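Local coordinates for protein Ac-ASP-7 (Ancylostoma caninum, PDB 3S6S) that is of unknown function but, as a secreted hookworm protein of the SCP/TAPS (pathogenesis-related) family, probably takes part in host-parasite interactions, at residues Asp6-Cys12 / Val51-Glu57; Arg116-Arg122 / Asp135-Asp141; Arg30-Lys35 / Glu171-Cys175. One frame throughout, in Å; residues are numbered along the deposited sequence.

Contact 1: residues Asp6-Cys12 / Val51-Glu57; sequences DNQGSGC and VYDCGLE
A disulfide joins C12 to C54 where a short parallel strand pair, at the edge of the mixed sheet in this SCP/TAPS domain, runs out and a helix begins. The covalent link is 2.0 Å from C12 SG to C54 SG, with a torsion of -85° about the S-S bond, near the relaxed value. C54 sits in the first turn of helix 54-65, so the cystine fastens the irregular loop 8-12 to that helix. G9 CA packs 3.3 Å from C54 CB, and glycine fits at G11, which is buried against C54 and has a positive phi that few other residues tolerate.

Backbone bonds set the strand register. N7 N donates to Y52 O at 2.8 Å, and C54 N donates to N7 O at 3.2 Å, so both backbone polar atoms of N7 are paired. Beside these bonds N7 CB rests on V51 CG1 at 3.6 Å.

Polar side chains finish the turn into the helix. D53 is the N-cap: its OD1 takes L56 N and, weakly, G55 N, while OD2 forms a salt bridge with R116, which also binds N7 OD1.

The Y52 ring brings aromatic and polar contacts together. C12 SG meets the ring at its edge, 3.8 Å from CE2, and at the tip of the side chain Y52 OH donates to E57 OE1 at 2.5 Å, meeting it from above the carboxylate plane.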
loop_
_atom_site.group_PDB
_atom_site.type_symbol
_atom_site.label_atom_id
_atom_site.label_comp_id
_atom_site.label_asym_id
_atom_site.label_seq_id
_atom_site.Cartn_x
_atom_site.Cartn_y
_atom_site.Cartn_z
ATOM N N ASP A 6 -5.991 -10.198 3.722
ATOM C CA ASP A 6 -7.130 -9.708 2.990
ATOM C C ASP A 6 -8.300 -9.462 3.922
ATOM O O ASP A 6 -8.592 -10.288 4.780
ATOM C CB ASP A 6 -7.532 -10.812 2.052
ATOM C CG ASP A 6 -7.807 -10.326 0.695
ATOM O OD1 ASP A 6 -8.822 -9.591 0.541
ATOM O OD2 ASP A 6 -7.016 -10.712 -0.209
ATOM N N ASN A 7 -8.980 -8.333 3.749
ATOM C CA ASN A 7 -10.188 -8.046 4.512
ATOM C C ASN A 7 -11.278 -7.555 3.574
ATOM O O ASN A 7 -10.984 -6.894 2.566
ATOM C CB ASN A 7 -9.911 -7.014 5.606
ATOM C CG ASN A 7 -11.015 -6.956 6.654
ATOM O OD1 ASN A 7 -11.221 -5.930 7.300
ATOM N ND2 ASN A 7 -11.725 -8.073 6.832
ATOM N N GLN A 8 -12.520 -7.937 3.873
ATOM C CA GLN A 8 -13.692 -7.408 3.181
ATOM C C GLN A 8 -14.087 -8.058 1.856
ATOM O O GLN A 8 -13.883 -9.261 1.624
ATOM C CB GLN A 8 -13.517 -5.911 2.928
ATOM C CG GLN A 8 -14.498 -5.050 3.658
ATOM C CD GLN A 8 -14.163 -4.929 5.111
ATOM O OE1 GLN A 8 -13.498 -3.975 5.524
ATOM N NE2 GLN A 8 -14.613 -5.896 5.909
ATOM N N GLY A 9 -14.664 -7.211 0.994
ATOM C CA GLY A 9 -15.224 -7.610 -0.292
ATOM C C GLY A 9 -16.278 -6.643 -0.842
ATOM O O GLY A 9 -16.840 -5.843 -0.083
ATOM N N SER A 10 -16.545 -6.679 -2.152
ATOM C CA SER A 10 -15.854 -7.544 -3.119
ATOM C C SER A 10 -16.318 -7.280 -4.556
ATOM O O SER A 10 -17.072 -8.072 -5.131
ATOM C CB SER A 10 -16.042 -9.030 -2.792
ATOM O OG SER A 10 -14.977 -9.778 -3.342
ATOM N N GLY A 11 -15.840 -6.185 -5.139
ATOM C CA GLY A 11 -14.849 -5.348 -4.489
ATOM C C GLY A 11 -13.503 -5.745 -5.051
ATOM O O GLY A 11 -12.957 -5.070 -5.912
ATOM N N CYS A 12 -12.972 -6.859 -4.576
ATOM C CA CYS A 12 -11.789 -7.431 -5.184
ATOM C C CYS A 12 -12.142 -8.024 -6.544
ATOM O O CYS A 12 -12.458 -9.203 -6.649
ATOM C CB CYS A 12 -11.200 -8.520 -4.288
ATOM S SG CYS A 12 -10.287 -7.874 -2.892
ATOM N N VAL A 51 -3.232 -3.935 5.275
ATOM C CA VAL A 51 -4.250 -4.908 4.968
ATOM C C VAL A 51 -4.842 -4.602 3.597
ATOM O O VAL A 51 -5.266 -3.482 3.348
ATOM C CB VAL A 51 -5.354 -4.884 6.025
ATOM C CG1 VAL A 51 -6.562 -5.652 5.533
ATOM C CG2 VAL A 51 -4.819 -5.435 7.338
ATOM N N TYR A 52 -4.848 -5.596 2.709
ATOM C CA TYR A 52 -5.525 -5.464 1.427
ATOM C C TYR A 52 -7.039 -5.518 1.610
ATOM O O TYR A 52 -7.581 -6.494 2.126
ATOM C CB TYR A 52 -5.073 -6.511 0.392
ATOM C CG TYR A 52 -5.480 -6.055 -0.994
ATOM C CD1 TYR A 52 -4.593 -5.346 -1.794
ATOM C CD2 TYR A 52 -6.777 -6.253 -1.457
ATOM C CE1 TYR A 52 -4.972 -4.880 -3.035
ATOM C CE2 TYR A 52 -7.171 -5.795 -2.702
ATOM C CZ TYR A 52 -6.266 -5.106 -3.487
ATOM O OH TYR A 52 -6.652 -4.639 -4.723
ATOM N N ASP A 53 -7.709 -4.458 1.174
ATOM C CA ASP A 53 -9.109 -4.237 1.508
ATOM C C ASP A 53 -9.924 -4.035 0.235
ATOM O O ASP A 53 -9.785 -3.006 -0.441
ATOM C CB ASP A 53 -9.220 -3.012 2.421
ATOM C CG ASP A 53 -10.661 -2.670 2.813
ATOM O OD1 ASP A 53 -11.611 -2.860 2.017
ATOM O OD2 ASP A 53 -10.838 -2.170 3.944
ATOM N N CYS A 54 -10.781 -5.013 -0.066
ATOM C CA CYS A 54 -11.594 -5.017 -1.280
ATOM C C CYS A 54 -12.501 -3.807 -1.371
ATOM O O CYS A 54 -12.789 -3.334 -2.469
ATOM C CB CYS A 54 -12.444 -6.284 -1.377
ATOM S SG CYS A 54 -11.520 -7.834 -1.272
ATOM N N GLY A 55 -12.963 -3.329 -0.220
ATOM C CA GLY A 55 -13.734 -2.102 -0.153
ATOM C C GLY A 55 -12.939 -0.930 -0.688
ATOM O O GLY A 55 -13.440 -0.155 -1.504
ATOM N N LEU A 56 -11.689 -0.805 -0.252
ATOM C CA LEU A 56 -10.828 0.247 -0.774
ATOM C C LEU A 56 -10.410 -0.007 -2.226
ATOM O O LEU A 56 -10.129 0.938 -2.955
ATOM C CB LEU A 56 -9.593 0.463 0.099
ATOM C CG LEU A 56 -9.860 0.966 1.511
ATOM C CD1 LEU A 56 -8.553 1.124 2.265
ATOM C CD2 LEU A 56 -10.645 2.280 1.465
ATOM N N GLU A 57 -10.368 -1.268 -2.654
ATOM C CA GLU A 57 -10.131 -1.513 -4.068
ATOM C C GLU A 57 -11.298 -0.969 -4.902
ATOM O O GLU A 57 -11.095 -0.372 -5.952
ATOM C CB GLU A 57 -9.887 -2.981 -4.389
ATOM C CG GLU A 57 -10.197 -3.274 -5.852
ATOM C CD GLU A 57 -9.712 -4.633 -6.342
ATOM O OE1 GLU A 57 -8.903 -5.290 -5.645
ATOM O OE2 GLU A 57 -10.146 -5.024 -7.445
#

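Contact 2: residues Arg116-Arg122 / Asp135-Asp141; sequences RFGCSGR and DWVCVYD
F117 and Y140 are paired across an antiparallel beta hairpin, strands 116-123 and 133-140, in the central part of the domain's mixed sheet. The tight part is the face carrying F117, C119, G121, W136, C138 and Y140, which packs against helix 16-34. The F117 and Y140 side chains run side by side in the same direction; the ring planes are 26° apart but displaced, with little overlap, and the closer touch is F117 CB to Y140 CD2, 3.7 Å. Next along comes the disulfide C119-C138, spanning a non-hydrogen-bonded pair, where the close CA atoms suit a cystine. Beyond it, the indole of W136 folds back over the neighbouring strand. With chi1 at -68°, CG lies beside the backbone N, and one indole face takes G121 CA at 3.9 Å from the six-membered ring's centroid. Glycine suits the place, its bare CA lying against the indole face.

Paired backbone bonds hold the middle: G118 and V139 exchange N-H and C=O, as do S120 and V137. The opposite face, with S120 and V137, receives helix 54-65.

One end is looser: D141 N donates to R116 O, but R116 N reaches D141 OD2 only weakly, at 3.3 Å, and the carboxylate is also bound by T115. The other end is more open to solvent, yet D135 N donates to R122 O. D135 OD1, also bridged by R124, forms a salt bridge with R122 NH2 at 2.8 Å, the oxygen sitting at the guanidinium edge with the two planes 79° apart.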
loop_
_atom_site.group_PDB
_atom_site.type_symbol
_atom_site.label_atom_id
_atom_site.label_comp_id
_atom_site.label_asym_id
_atom_site.label_seq_id
_atom_site.Cartn_x
_atom_site.Cartn_y
_atom_site.Cartn_z
ATOM N N ARG A 116 -4.384 0.006 5.822
ATOM C CA ARG A 116 -5.053 -0.737 4.770
ATOM C C ARG A 116 -5.132 0.045 3.470
ATOM O O ARG A 116 -5.048 1.281 3.468
ATOM C CB ARG A 116 -6.433 -1.257 5.208
ATOM C CG ARG A 116 -7.359 -0.239 5.798
ATOM C CD ARG A 116 -8.758 -0.830 5.965
ATOM N NE ARG A 116 -8.967 -1.434 7.276
ATOM C CZ ARG A 116 -9.766 -2.481 7.499
ATOM N NH1 ARG A 116 -10.422 -3.052 6.491
ATOM N NH2 ARG A 116 -9.896 -2.971 8.727
ATOM N N PHE A 117 -5.261 -0.699 2.371
ATOM C CA PHE A 117 -5.326 -0.131 1.041
ATOM C C PHE A 117 -5.974 -1.126 0.089
ATOM O O PHE A 117 -6.109 -2.298 0.408
ATOM C CB PHE A 117 -3.924 0.235 0.530
ATOM C CG PHE A 117 -3.120 -0.944 0.003
ATOM C CD1 PHE A 117 -3.020 -2.132 0.719
ATOM C CD2 PHE A 117 -2.451 -0.855 -1.210
ATOM C CE1 PHE A 117 -2.255 -3.198 0.236
ATOM C CE2 PHE A 117 -1.697 -1.919 -1.702
ATOM C CZ PHE A 117 -1.601 -3.092 -0.977
ATOM N N GLY A 118 -6.347 -0.639 -1.086
ATOM C CA GLY A 118 -6.798 -1.463 -2.181
ATOM C C GLY A 118 -6.495 -0.754 -3.494
ATOM O O GLY A 118 -6.365 0.475 -3.527
ATOM N N CYS A 119 -6.367 -1.521 -4.580
ATOM C CA CYS A 119 -6.032 -0.927 -5.871
ATOM C C CYS A 119 -6.927 -1.451 -6.979
ATOM O O CYS A 119 -7.506 -2.528 -6.879
ATOM C CB CYS A 119 -4.569 -1.194 -6.228
ATOM S SG CYS A 119 -3.426 -0.926 -4.858
ATOM N N SER A 120 -7.030 -0.678 -8.043
ATOM C CA SER A 120 -7.760 -1.125 -9.206
ATOM C C SER A 120 -7.056 -0.578 -10.421
ATOM O O SER A 120 -6.333 0.414 -10.332
ATOM C CB SER A 120 -9.205 -0.636 -9.154
ATOM O OG SER A 120 -9.911 -1.072 -10.300
ATOM N N GLY A 121 -7.245 -1.229 -11.560
ATOM C CA GLY A 121 -6.634 -0.765 -12.796
ATOM C C GLY A 121 -7.560 -0.877 -13.986
ATOM O O GLY A 121 -8.602 -1.525 -13.920
ATOM N N ARG A 122 -7.192 -0.242 -15.087
ATOM C CA ARG A 122 -7.927 -0.468 -16.318
ATOM C C ARG A 122 -6.993 -0.501 -17.521
ATOM O O ARG A 122 -5.962 0.169 -17.532
ATOM C CB ARG A 122 -9.024 0.575 -16.506
ATOM C CG ARG A 122 -8.531 1.997 -16.577
ATOM C CD ARG A 122 -9.048 2.669 -17.833
ATOM N NE ARG A 122 -9.623 3.980 -17.563
ATOM C CZ ARG A 122 -8.909 5.089 -17.425
ATOM N NH1 ARG A 122 -9.513 6.246 -17.185
ATOM N NH2 ARG A 122 -7.587 5.037 -17.524
ATOM N N ASP A 135 -3.573 1.658 -16.408
ATOM C CA ASP A 135 -3.638 2.669 -15.364
ATOM C C ASP A 135 -4.096 2.058 -14.047
ATOM O O ASP A 135 -5.125 1.383 -13.995
ATOM C CB ASP A 135 -4.598 3.772 -15.769
ATOM C CG ASP A 135 -4.105 4.547 -16.952
ATOM O OD1 ASP A 135 -4.832 4.605 -17.959
ATOM O OD2 ASP A 135 -2.994 5.107 -16.875
ATOM N N TRP A 136 -3.327 2.300 -12.986
ATOM C CA TRP A 136 -3.679 1.822 -11.649
ATOM C C TRP A 136 -3.862 2.988 -10.672
ATOM O O TRP A 136 -3.114 3.967 -10.712
ATOM C CB TRP A 136 -2.593 0.884 -11.118
ATOM C CG TRP A 136 -2.510 -0.407 -11.868
ATOM C CD1 TRP A 136 -1.778 -0.662 -13.004
ATOM C CD2 TRP A 136 -3.195 -1.625 -11.556
ATOM N NE1 TRP A 136 -1.963 -1.965 -13.407
ATOM C CE2 TRP A 136 -2.833 -2.575 -12.539
ATOM C CE3 TRP A 136 -4.089 -2.003 -10.549
ATOM C CZ2 TRP A 136 -3.325 -3.881 -12.535
ATOM C CZ3 TRP A 136 -4.584 -3.302 -10.551
ATOM C CH2 TRP A 136 -4.201 -4.223 -11.538
ATOM N N VAL A 137 -4.868 2.905 -9.807
ATOM C CA VAL A 137 -4.796 3.697 -8.591
ATOM C C VAL A 137 -4.843 2.824 -7.358
ATOM O O VAL A 137 -5.487 1.774 -7.336
ATOM C CB VAL A 137 -5.797 4.937 -8.508
ATOM C CG1 VAL A 137 -6.414 5.278 -9.858
ATOM C CG2 VAL A 137 -6.840 4.764 -7.422
ATOM N N CYS A 138 -4.104 3.256 -6.341
ATOM C CA CYS A 138 -4.252 2.718 -4.999
ATOM C C CYS A 138 -4.806 3.782 -4.060
ATOM O O CYS A 138 -4.496 4.986 -4.156
ATOM C CB CYS A 138 -2.943 2.157 -4.465
ATOM S SG CYS A 138 -2.367 0.735 -5.402
ATOM N N VAL A 139 -5.645 3.297 -3.164
ATOM C CA VAL A 139 -6.323 4.091 -2.174
ATOM C C VAL A 139 -5.932 3.538 -0.805
ATOM O O VAL A 139 -5.922 2.314 -0.577
ATOM C CB VAL A 139 -7.862 4.029 -2.383
ATOM C CG1 VAL A 139 -8.589 4.322 -1.091
ATOM C CG2 VAL A 139 -8.290 4.982 -3.521
ATOM N N TYR A 140 -5.586 4.457 0.088
ATOM C CA TYR A 140 -5.073 4.119 1.400
ATOM C C TYR A 140 -5.963 4.729 2.462
ATOM O O TYR A 140 -6.560 5.775 2.248
ATOM C CB TYR A 140 -3.654 4.640 1.548
ATOM C CG TYR A 140 -2.753 4.205 0.419
ATOM C CD1 TYR A 140 -2.883 4.765 -0.843
ATOM C CD2 TYR A 140 -1.770 3.237 0.613
ATOM C CE1 TYR A 140 -2.070 4.383 -1.874
ATOM C CE2 TYR A 140 -0.947 2.849 -0.427
ATOM C CZ TYR A 140 -1.107 3.431 -1.664
ATOM O OH TYR A 140 -0.313 3.062 -2.708
ATOM N N ASP A 141 -6.072 4.063 3.606
ATOM C CA ASP A 141 -6.942 4.570 4.647
ATOM C C ASP A 141 -6.323 5.797 5.299
ATOM O O ASP A 141 -7.035 6.653 5.812
ATOM C CB ASP A 141 -7.295 3.484 5.674
ATOM C CG ASP A 141 -6.109 3.063 6.541
ATOM O OD1 ASP A 141 -6.368 2.525 7.637
ATOM O OD2 ASP A 141 -4.938 3.252 6.149
#

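Contact 3: residues Arg30-Lys35 / Glu171-Cys175; sequences RQRIAK and EWNLC
N173 reaches from a loop to the last turn of helix 16-34, and its side chain is wedged among Q31, A34 and K35. Its CB points toward the helix, and chi1 of 64° sets CG between the backbone N and the carbonyl carbon, bringing the amide against the helix surface. CG itself lies beside the K35 chain, 3.8 Å from CD. From there the amide divides its contacts. OD1 rests against the methylenes of K35, 3.3 Å from CD, with the lysine chain crossing at about a right angle. ND2 meets Q31 CG at 3.4 Å and A34 CB at 3.9 Å. Alanine suits position 34: its short side chain meets ND2 and adds no bulk between helix and loop. N173 also has positive phi, which asparagine accepts more readily than most residues, and this lets the loop turn sharply.

That loop links strands 169-170 and 175-176 of a small antiparallel two-stranded sheet, so the contact seats the tip of a C-terminal hairpin on the end of a helix of the main SCP/TAPS domain. Disulfides C162-C175 and C156-C170 anchor the two strands of the hairpin.

Beside the asparagine, L174 supplies the apolar part: CD2 packs on Q31 CA at 4.0 Å and lies near R30 CB, while the guanidinium of R30 is taken up by the carbonyls of Y111, Y48 and V109. Q31 extends past N173 toward W172, its CG standing 3.8 Å from W172 O.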
loop_
_atom_site.group_PDB
_atom_site.type_symbol
_atom_site.label_atom_id
_atom_site.label_comp_id
_atom_site.label_asym_id
_atom_site.label_seq_id
_atom_site.Cartn_x
_atom_site.Cartn_y
_atom_site.Cartn_z
ATOM N N ARG A 30 7.788 -2.197 2.943
ATOM C CA ARG A 30 7.509 -1.780 4.303
ATOM C C ARG A 30 8.243 -2.610 5.318
ATOM O O ARG A 30 8.728 -2.082 6.318
ATOM C CB ARG A 30 6.021 -1.874 4.589
ATOM C CG ARG A 30 5.240 -0.772 3.951
ATOM C CD ARG A 30 3.813 -0.838 4.417
ATOM N NE ARG A 30 3.254 0.472 4.214
ATOM C CZ ARG A 30 2.730 1.224 5.160
ATOM N NH1 ARG A 30 2.621 0.784 6.405
ATOM N NH2 ARG A 30 2.286 2.417 4.825
ATOM N N GLN A 31 8.278 -3.917 5.074
ATOM C CA GLN A 31 8.973 -4.838 5.955
ATOM C C GLN A 31 10.466 -4.492 6.022
ATOM O O GLN A 31 11.047 -4.440 7.099
ATOM C CB GLN A 31 8.766 -6.288 5.502
ATOM C CG GLN A 31 9.538 -7.261 6.347
ATOM C CD GLN A 31 9.210 -8.705 6.041
ATOM O OE1 GLN A 31 8.706 -9.427 6.900
ATOM N NE2 GLN A 31 9.505 -9.137 4.823
ATOM N N ARG A 32 11.072 -4.229 4.867
ATOM C CA ARG A 32 12.487 -3.866 4.822
ATOM C C ARG A 32 12.750 -2.525 5.495
ATOM O O ARG A 32 13.766 -2.344 6.168
ATOM C CB ARG A 32 12.994 -3.857 3.382
ATOM C CG ARG A 32 13.065 -5.242 2.758
ATOM C CD ARG A 32 12.875 -5.174 1.245
ATOM N NE ARG A 32 13.624 -4.069 0.650
ATOM C CZ ARG A 32 13.331 -3.519 -0.526
ATOM N NH1 ARG A 32 12.292 -3.964 -1.234
ATOM N NH2 ARG A 32 14.068 -2.512 -0.987
ATOM N N ILE A 33 11.831 -1.586 5.334
ATOM C CA ILE A 33 11.989 -0.301 6.005
ATOM C C ILE A 33 11.907 -0.463 7.516
ATOM O O ILE A 33 12.704 0.124 8.251
ATOM C CB ILE A 33 10.972 0.719 5.531
ATOM C CG1 ILE A 33 11.127 0.931 4.029
ATOM C CG2 ILE A 33 11.146 2.037 6.286
ATOM C CD1 ILE A 33 10.410 2.140 3.519
ATOM N N ALA A 34 10.954 -1.272 7.975
ATOM C CA ALA A 34 10.781 -1.513 9.406
ATOM C C ALA A 34 12.083 -2.002 10.028
ATOM O O ALA A 34 12.448 -1.605 11.130
ATOM C CB ALA A 34 9.671 -2.525 9.649
ATOM N N LYS A 35 12.779 -2.868 9.310
ATOM C CA LYS A 35 14.026 -3.432 9.803
ATOM C C LYS A 35 15.179 -2.489 9.487
ATOM O O LYS A 35 16.349 -2.864 9.590
ATOM C CB LYS A 35 14.265 -4.801 9.178
ATOM C CG LYS A 35 13.217 -5.828 9.556
ATOM C CD LYS A 35 13.013 -6.863 8.437
ATOM C CE LYS A 35 14.023 -8.010 8.510
ATOM N NZ LYS A 35 14.007 -8.855 7.267
ATOM N N GLU A 171 3.238 -9.687 12.943
ATOM C CA GLU A 171 3.415 -10.955 12.264
ATOM C C GLU A 171 4.787 -11.217 11.666
ATOM O O GLU A 171 5.520 -12.084 12.154
ATOM C CB GLU A 171 2.303 -11.238 11.261
ATOM C CG GLU A 171 1.425 -12.414 11.705
ATOM C CD GLU A 171 2.121 -13.338 12.721
ATOM O OE1 GLU A 171 3.298 -13.714 12.498
ATOM O OE2 GLU A 171 1.493 -13.669 13.753
ATOM N N TRP A 172 5.136 -10.505 10.609
ATOM C CA TRP A 172 6.455 -10.691 10.023
ATOM C C TRP A 172 7.208 -9.369 10.195
ATOM O O TRP A 172 7.582 -8.718 9.228
ATOM C CB TRP A 172 6.331 -11.060 8.550
ATOM C CG TRP A 172 5.421 -12.232 8.238
ATOM C CD1 TRP A 172 5.771 -13.566 8.185
ATOM C CD2 TRP A 172 4.027 -12.177 7.886
ATOM N NE1 TRP A 172 4.686 -14.328 7.832
ATOM C CE2 TRP A 172 3.603 -13.508 7.648
ATOM C CE3 TRP A 172 3.097 -11.133 7.754
ATOM C CZ2 TRP A 172 2.292 -13.823 7.280
ATOM C CZ3 TRP A 172 1.790 -11.446 7.394
ATOM C CH2 TRP A 172 1.397 -12.785 7.169
ATOM N N ASN A 173 7.414 -9.011 11.454
ATOM C CA ASN A 173 7.792 -7.671 11.900
ATOM C C ASN A 173 6.953 -6.516 11.328
ATOM O O ASN A 173 7.397 -5.369 11.265
ATOM C CB ASN A 173 9.312 -7.415 11.853
ATOM C CG ASN A 173 9.881 -7.467 10.458
ATOM O OD1 ASN A 173 10.604 -8.410 10.104
ATOM N ND2 ASN A 173 9.578 -6.443 9.653
ATOM N N LEU A 174 5.722 -6.836 10.945
ATOM C CA LEU A 174 4.738 -5.813 10.641
ATOM C C LEU A 174 3.613 -5.899 11.666
ATOM O O LEU A 174 3.273 -6.993 12.118
ATOM C CB LEU A 174 4.201 -5.975 9.216
ATOM C CG LEU A 174 5.231 -5.716 8.108
ATOM C CD1 LEU A 174 4.678 -6.112 6.761
ATOM C CD2 LEU A 174 5.670 -4.250 8.109
ATOM N N CYS A 175 3.077 -4.735 12.051
ATOM C CA CYS A 175 1.864 -4.638 12.863
ATOM C C CYS A 175 0.620 -4.655 11.975
ATOM O O CYS A 175 0.573 -3.990 10.942
ATOM C CB CYS A 175 1.880 -3.360 13.699
ATOM S SG CYS A 175 3.291 -3.229 14.832
#

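Contacts 1 and 2 belong to one mixed sheet, in which strand 51-53 lies beside strand 116-123; their centres are 10 Å apart, and a probable hydrogen bond from D53 N to F117 O, 2.8 Å, ties them. Contact 3 stands apart, about 21 Å from either centre, and touches neither; it lies across the chain's centre from contact 2. Helix 16-34 follows strand 6-7, packs on the hairpin of contact 2 and ends in contact 3. Contact 1 closes before contact 2 opens, contact 2 is nested within contact 3, and the segments of contacts 1 and 3 alternate. Contact 3 thus brings the C-terminal hairpin back to an N-terminal helix, tying late and early parts of the fold together.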